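Local coordinates for protein C-domain type II peptide synthetase (Streptomyces globisporus, PDB 4ZXW) that belongs to the condensation-domain family as a type II peptide synthetase component, with the two-lobed architecture characteristic of that family, at residues H47-W52 with V152-H157; L129-L134 with H156-D161. All coordinates share one frame; numbering follows the deposited sequence.

Contact 1 (H47-W52 with V152-H157); sequences HIVGAW and VLIAHH. With GLC (alpha-D-glucopyranose), chain C; 4T7 ((1R)-1-(naphthalen-2-yl)ethane-1,2-diol), chain E.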
loop_
_atom_site.group_PDB
_atom_site.type_symbol
_atom_site.label_atom_id
_atom_site.label_comp_id
_atom_site.label_asym_id
_atom_site.label_seq_id
_atom_site.Cartn_x
_atom_site.Cartn_y
_atom_site.Cartn_z
ATOM N N HIS A 47 -0.081 9.051 4.686
ATOM C CA HIS A 47 1.285 8.580 4.920
ATOM C C HIS A 47 1.305 7.059 4.979
ATOM O O HIS A 47 0.255 6.407 4.975
ATOM C CB HIS A 47 1.879 9.185 6.213
ATOM C CG HIS A 47 0.916 9.250 7.368
ATOM N ND1 HIS A 47 0.162 8.173 7.779
ATOM C CD2 HIS A 47 0.588 10.271 8.203
ATOM C CE1 HIS A 47 -0.588 8.522 8.811
ATOM N NE2 HIS A 47 -0.349 9.791 9.085
ATOM N N ILE A 48 2.516 6.511 5.023
ATOM C CA ILE A 48 2.728 5.073 5.060
ATOM C C ILE A 48 3.754 4.851 6.177
ATOM O O ILE A 48 4.674 5.661 6.332
ATOM C CB ILE A 48 3.186 4.548 3.693
ATOM C CG1 ILE A 48 3.440 3.041 3.742
ATOM C CG2 ILE A 48 4.453 5.282 3.239
ATOM C CD1 ILE A 48 3.672 2.416 2.373
ATOM N N VAL A 49 3.554 3.804 6.989
ATOM C CA VAL A 49 4.504 3.426 8.037
ATOM C C VAL A 49 5.180 2.076 7.756
ATOM O O VAL A 49 4.641 1.220 7.066
ATOM C CB VAL A 49 3.824 3.369 9.425
ATOM C CG1 VAL A 49 3.173 4.675 9.726
ATOM C CG2 VAL A 49 2.777 2.277 9.458
ATOM N N GLY A 50 6.369 1.922 8.317
ATOM C CA GLY A 50 7.068 0.658 8.393
ATOM C C GLY A 50 7.679 0.525 9.787
ATOM O O GLY A 50 8.229 1.489 10.342
ATOM N N ALA A 51 7.512 -0.654 10.370
ATOM C CA ALA A 51 8.051 -0.971 11.678
ATOM C C ALA A 51 8.974 -2.189 11.595
ATOM O O ALA A 51 8.631 -3.212 10.987
ATOM C CB ALA A 51 6.941 -1.217 12.648
ATOM N N TRP A 52 10.149 -2.051 12.186
ATOM C CA TRP A 52 11.132 -3.110 12.253
ATOM C C TRP A 52 11.523 -3.391 13.685
ATOM O O TRP A 52 11.675 -2.489 14.483
ATOM C CB TRP A 52 12.374 -2.740 11.474
ATOM C CG TRP A 52 12.176 -2.730 10.021
ATOM C CD1 TRP A 52 12.525 -3.700 9.159
ATOM C CD2 TRP A 52 11.582 -1.687 9.245
ATOM N NE1 TRP A 52 12.200 -3.335 7.894
ATOM C CE2 TRP A 52 11.607 -2.101 7.919
ATOM C CE3 TRP A 52 11.017 -0.447 9.549
ATOM C CZ2 TRP A 52 11.085 -1.322 6.878
ATOM C CZ3 TRP A 52 10.504 0.334 8.506
ATOM C CH2 TRP A 52 10.540 -0.104 7.205
ATOM N N VAL A 152 10.133 2.705 14.029
ATOM C CA VAL A 152 9.001 3.121 13.232
ATOM C C VAL A 152 9.384 4.261 12.300
ATOM O O VAL A 152 9.872 5.313 12.727
ATOM C CB VAL A 152 7.852 3.542 14.114
ATOM C CG1 VAL A 152 6.646 3.905 13.259
ATOM C CG2 VAL A 152 7.491 2.413 15.082
ATOM N N LEU A 153 9.170 4.030 11.018
ATOM C CA LEU A 153 9.341 5.055 10.010
ATOM C C LEU A 153 7.983 5.385 9.420
ATOM O O LEU A 153 7.150 4.496 9.164
ATOM C CB LEU A 153 10.290 4.594 8.908
ATOM C CG LEU A 153 11.645 4.091 9.421
ATOM C CD1 LEU A 153 12.441 3.664 8.214
ATOM C CD2 LEU A 153 12.391 5.163 10.168
ATOM N N ILE A 154 7.777 6.674 9.202
ATOM C CA ILE A 154 6.551 7.149 8.590
ATOM C C ILE A 154 6.957 8.170 7.525
ATOM O O ILE A 154 7.874 8.947 7.720
ATOM C CB ILE A 154 5.585 7.701 9.642
ATOM C CG1 ILE A 154 4.264 8.073 9.001
ATOM C CG2 ILE A 154 6.189 8.929 10.378
ATOM C CD1 ILE A 154 3.220 8.528 9.981
ATOM N N ALA A 155 6.345 8.064 6.351
ATOM C CA ALA A 155 6.725 8.863 5.198
ATOM C C ALA A 155 5.463 9.325 4.479
ATOM O O ALA A 155 4.466 8.612 4.494
ATOM C CB ALA A 155 7.603 8.057 4.241
ATOM N N HIS A 156 5.463 10.511 3.883
ATOM C CA HIS A 156 4.261 10.897 3.134
ATOM C C HIS A 156 4.109 9.932 1.971
ATOM O O HIS A 156 5.085 9.567 1.292
ATOM C CB HIS A 156 4.292 12.341 2.635
ATOM C CG HIS A 156 2.923 12.902 2.391
ATOM N ND1 HIS A 156 2.270 12.785 1.184
ATOM C CD2 HIS A 156 2.056 13.525 3.226
ATOM C CE1 HIS A 156 1.065 13.310 1.285
ATOM N NE2 HIS A 156 0.913 13.773 2.514
ATOM N N HIS A 157 2.885 9.492 1.748
ATOM C CA HIS A 157 2.668 8.374 0.824
ATOM C C HIS A 157 2.751 8.871 -0.639
ATOM O O HIS A 157 2.750 8.073 -1.562
ATOM C CB HIS A 157 1.331 7.700 1.177
ATOM C CG HIS A 157 1.071 6.394 0.495
ATOM N ND1 HIS A 157 2.057 5.643 -0.119
ATOM C CD2 HIS A 157 -0.074 5.683 0.368
ATOM C CE1 HIS A 157 1.523 4.542 -0.613
ATOM N NE2 HIS A 157 0.230 4.538 -0.329
HETATM C C1 GLC C . 1.127 -1.398 5.525
HETATM C C2 GLC C . 1.608 0.012 5.848
HETATM C C3 GLC C . 0.470 0.976 6.155
HETATM C C4 GLC C . -0.539 0.918 5.023
HETATM C C5 GLC C . -0.986 -0.532 4.773
HETATM C C6 GLC C . -1.970 -0.558 3.594
HETATM O O2 GLC C . 2.452 -0.033 6.989
HETATM O O3 GLC C . 1.030 2.295 6.225
HETATM O O4 GLC C . -1.663 1.744 5.356
HETATM O O5 GLC C . 0.139 -1.391 4.505
HETATM O O6 GLC C . -1.244 -0.236 2.403
HETATM C CAI 4T7 E . -6.054 3.852 -1.862
HETATM C CAM 4T7 E . -7.202 4.223 -2.577
HETATM C CAG 4T7 E . -8.400 3.539 -2.380
HETATM C CAD 4T7 E . -9.560 3.924 -3.065
HETATM C CAC 4T7 E . -9.531 5.002 -3.952
HETATM C CAF 4T7 E . -8.331 5.691 -4.146
HETATM C CAL 4T7 E . -7.173 5.312 -3.443
HETATM C CAH 4T7 E . -5.967 5.994 -3.625
HETATM C CAE 4T7 E . -4.828 5.590 -2.933
HETATM C CAK 4T7 E . -4.839 4.528 -2.027
HETATM C CAN 4T7 E . -3.617 4.153 -1.323
HETATM O OAB 4T7 E . -3.796 3.813 0.076
HETATM C CAJ 4T7 E . -2.894 2.963 -1.982
HETATM O OAA 4T7 E . -1.691 2.627 -1.265
#

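Contact 2 (L129-L134 with H156-D161); sequences LSVREL and HHTAAD. With 4T7 ((1R)-1-(naphthalen-2-yl)ethane-1,2-diol), chain E.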
loop_
_atom_site.group_PDB
_atom_site.type_symbol
_atom_site.label_atom_id
_atom_site.label_comp_id
_atom_site.label_asym_id
_atom_site.label_seq_id
_atom_site.Cartn_x
_atom_site.Cartn_y
_atom_site.Cartn_z
ATOM N N LEU A 129 1.703 14.319 8.987
ATOM C CA LEU A 129 2.988 14.638 8.392
ATOM C C LEU A 129 2.757 15.374 7.055
ATOM O O LEU A 129 2.348 14.776 6.034
ATOM C CB LEU A 129 3.798 13.371 8.202
ATOM C CG LEU A 129 5.083 13.439 7.380
ATOM C CD1 LEU A 129 5.919 14.583 7.798
ATOM C CD2 LEU A 129 5.888 12.170 7.535
ATOM N N SER A 130 2.984 16.682 7.077
ATOM C CA SER A 130 2.631 17.567 5.962
ATOM C C SER A 130 3.520 17.318 4.766
ATOM O O SER A 130 4.720 17.134 4.940
ATOM C CB SER A 130 2.756 19.052 6.370
ATOM O OG SER A 130 2.442 19.888 5.260
ATOM N N VAL A 131 2.940 17.341 3.561
ATOM C CA VAL A 131 3.725 17.248 2.334
ATOM C C VAL A 131 4.249 18.603 1.891
ATOM O O VAL A 131 5.107 18.688 0.990
ATOM C CB VAL A 131 2.897 16.616 1.177
ATOM C CG1 VAL A 131 2.012 17.642 0.457
ATOM C CG2 VAL A 131 3.832 15.998 0.189
ATOM N N ARG A 132 3.702 19.667 2.477
ATOM C CA ARG A 132 3.991 21.011 1.991
ATOM C C ARG A 132 5.338 21.523 2.461
ATOM O O ARG A 132 5.861 22.454 1.893
ATOM C CB ARG A 132 2.868 21.954 2.389
ATOM C CG ARG A 132 1.605 21.605 1.600
ATOM C CD ARG A 132 0.549 22.653 1.674
ATOM N NE ARG A 132 0.046 22.781 3.038
ATOM C CZ ARG A 132 -0.882 21.981 3.560
ATOM N NH1 ARG A 132 -1.285 22.170 4.800
ATOM N NH2 ARG A 132 -1.408 20.984 2.847
ATOM N N GLU A 133 5.934 20.873 3.454
ATOM C CA GLU A 133 7.312 21.193 3.838
ATOM C C GLU A 133 7.966 19.995 4.511
ATOM O O GLU A 133 7.296 19.099 5.006
ATOM C CB GLU A 133 7.369 22.427 4.760
ATOM C CG GLU A 133 7.053 22.191 6.237
ATOM C CD GLU A 133 5.586 22.015 6.511
ATOM O OE1 GLU A 133 4.782 22.818 5.984
ATOM O OE2 GLU A 133 5.236 21.073 7.262
ATOM N N LEU A 134 9.284 19.988 4.505
ATOM C CA LEU A 134 10.038 18.983 5.235
ATOM C C LEU A 134 9.677 18.983 6.711
ATOM O O LEU A 134 9.170 19.961 7.232
ATOM C CB LEU A 134 11.537 19.225 5.061
ATOM C CG LEU A 134 12.019 19.368 3.612
ATOM C CD1 LEU A 134 13.542 19.313 3.494
ATOM C CD2 LEU A 134 11.392 18.319 2.730
ATOM N N HIS A 156 5.463 10.511 3.883
ATOM C CA HIS A 156 4.261 10.897 3.134
ATOM C C HIS A 156 4.109 9.932 1.971
ATOM O O HIS A 156 5.085 9.567 1.292
ATOM C CB HIS A 156 4.292 12.341 2.635
ATOM C CG HIS A 156 2.923 12.902 2.391
ATOM N ND1 HIS A 156 2.270 12.785 1.184
ATOM C CD2 HIS A 156 2.056 13.525 3.226
ATOM C CE1 HIS A 156 1.065 13.310 1.285
ATOM N NE2 HIS A 156 0.913 13.773 2.514
ATOM N N HIS A 157 2.885 9.492 1.748
ATOM C CA HIS A 157 2.668 8.374 0.824
ATOM C C HIS A 157 2.751 8.871 -0.639
ATOM O O HIS A 157 2.750 8.073 -1.562
ATOM C CB HIS A 157 1.331 7.700 1.177
ATOM C CG HIS A 157 1.071 6.394 0.495
ATOM N ND1 HIS A 157 2.057 5.643 -0.119
ATOM C CD2 HIS A 157 -0.074 5.683 0.368
ATOM C CE1 HIS A 157 1.523 4.542 -0.613
ATOM N NE2 HIS A 157 0.230 4.538 -0.329
ATOM N N THR A 158 2.833 10.190 -0.844
ATOM C CA THR A 158 3.185 10.741 -2.171
ATOM C C THR A 158 4.684 10.558 -2.484
ATOM O O THR A 158 5.092 10.601 -3.662
ATOM C CB THR A 158 2.838 12.263 -2.302
ATOM O OG1 THR A 158 3.611 13.045 -1.360
ATOM C CG2 THR A 158 1.365 12.483 -2.087
ATOM N N ALA A 159 5.488 10.369 -1.430
ATOM C CA ALA A 159 6.947 10.256 -1.534
ATOM C C ALA A 159 7.446 8.811 -1.526
ATOM O O ALA A 159 8.547 8.532 -2.017
ATOM C CB ALA A 159 7.631 10.995 -0.388
ATOM N N ALA A 160 6.652 7.905 -0.961
ATOM C CA ALA A 160 7.094 6.533 -0.740
ATOM C C ALA A 160 5.953 5.537 -0.802
ATOM O O ALA A 160 4.885 5.790 -0.235
ATOM C CB ALA A 160 7.797 6.432 0.621
ATOM N N ASP A 161 6.182 4.412 -1.501
ATOM C CA ASP A 161 5.320 3.238 -1.407
ATOM C C ASP A 161 6.003 2.175 -0.513
ATOM O O ASP A 161 7.050 2.432 0.080
ATOM C CB ASP A 161 4.986 2.661 -2.813
ATOM C CG ASP A 161 6.232 2.320 -3.644
ATOM O OD1 ASP A 161 7.286 1.967 -3.064
ATOM O OD2 ASP A 161 6.157 2.393 -4.898
HETATM C CAI 4T7 E . -6.054 3.852 -1.862
HETATM C CAM 4T7 E . -7.202 4.223 -2.577
HETATM C CAG 4T7 E . -8.400 3.539 -2.380
HETATM C CAD 4T7 E . -9.560 3.924 -3.065
HETATM C CAC 4T7 E . -9.531 5.002 -3.952
HETATM C CAF 4T7 E . -8.331 5.691 -4.146
HETATM C CAL 4T7 E . -7.173 5.312 -3.443
HETATM C CAH 4T7 E . -5.967 5.994 -3.625
HETATM C CAE 4T7 E . -4.828 5.590 -2.933
HETATM C CAK 4T7 E . -4.839 4.528 -2.027
HETATM C CAN 4T7 E . -3.617 4.153 -1.323
HETATM O OAB 4T7 E . -3.796 3.813 0.076
HETATM C CAJ 4T7 E . -2.894 2.963 -1.982
HETATM O OAA 4T7 E . -1.691 2.627 -1.265
#

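Contact 1 (H47-W52 with V152-H157)
Ile154 lays its CD1 methyl over the centre of the His47 imidazole, a CH-pi contact of 3.6 Å from Ile154 CD1 to the ring centroid. The extended Ile154 side chain, with CG1 anti to the backbone N (chi1 -175°), also brings CG1 to 3.6 Å from Val49 CG1. This is the tight corner of an antiparallel pairing between strands 47-55 and 148-156 in which Ile48 with Ala155 and Gly50 with Leu153 are the hydrogen-bonded pairs; Leu153 N donates almost straight to Gly50 O (2.8 Å, 174°). Packing slackens elsewhere: Ala51 CB stays 4.4 Å from Val152 CG2, and on the other face, where helix 162-179 packs on Leu153 and Ala155, Ile48 CG2 meets Ala155 CB at 4.3 Å. Past the strand end, the His157 ring offers one face to Ile48 CB and stacks with Tyr46.

The side facing the ligands mixes hydrogen bonds with aliphatic contacts. Val49 N donates to O3 of alpha-D-glucopyranose (3.0 Å), while His157 NE2 meets 4T7 OAA at its ring edge (2.9 Å); Ala160 is the partner of ND1. His47 ND1 bonds to Ser404, and its NE2 weakly to Thr127 O. Aliphatic groups thus cover a face of each ring while the edge nitrogens are hydrogen-bonded; strand 47-55 offers the Val49 N-H to one ligand, and the loop after strand 148-156 offers His157 NE2 to the other.

Contact 2 (L129-L134 with H156-D161)
Val131 sits squarely over one face of the His156 imidazole, with Val131 CB 3.6 Å from the ring centroid and only 5° off its normal. Its CG2 branch, anti to the backbone N, lies over the ND1 side of the same face and comes to 3.3 Å from Thr158 OG1, a van der Waals contact in which the two side chains meet at about a right angle. In the ring plane, Leu129 O approaches His156 CD2 at 3.1 Å, and Leu129 CD2 packs more loosely on the backbone, 4.0 Å from His156 N.

The ring is fixed by its own segment and by a more distant loop. His156 ND1 shares a hydrogen bond with Thr158 OG1 (2.9 Å), bent to 136°, and Thr158 N donates a weak hydrogen bond to His156 ND1; NE2 is bonded to Gly43 O. On the other segment an ST turn, in which Ser130 OG accepts from Arg132 N (3.1 Å), shapes the chain around Val131, whose side chain also touches Leu81 of strand 79-84, while Arg132 forms a salt bridge with Asp38.

Farther out, His157 ND1 donates to Ala160 O at 2.8 Å, nearly in the imidazole plane, and Asp161 caps helix 162-179 through Ala164 N and pairs with Arg298. Residues 156-161 carry the HHxxxD signature of condensation domains. Polar partners at both nitrogens and the valine above it probably restrict rotation of the His156 ring, consistent with a structural part for the first histidine of the motif.

How the contacts relate
From the N terminus, strand 47-55 comes first and is paired with strand 148-156 about a hundred residues later: contact 1 closes that long excursion, which includes helices 60-73 and 110-126. Contact 2 opens within it, in the loop after helix 110-126, and closes a much shorter excursion through strands 137-143 and 148-156. Its second segment begins on the last two residues of contact 1, His156 and His157, and runs on to Asp161, so the two loops overlap and end together. Contact 1 ties neighbouring strands of the six-stranded sheet, and contact 2 ties the loops at its end. They also touch directly, where Ile48 CG2 lies 3.5 Å from Ala160 O, joining strand 47-55 to the turn of contact 2.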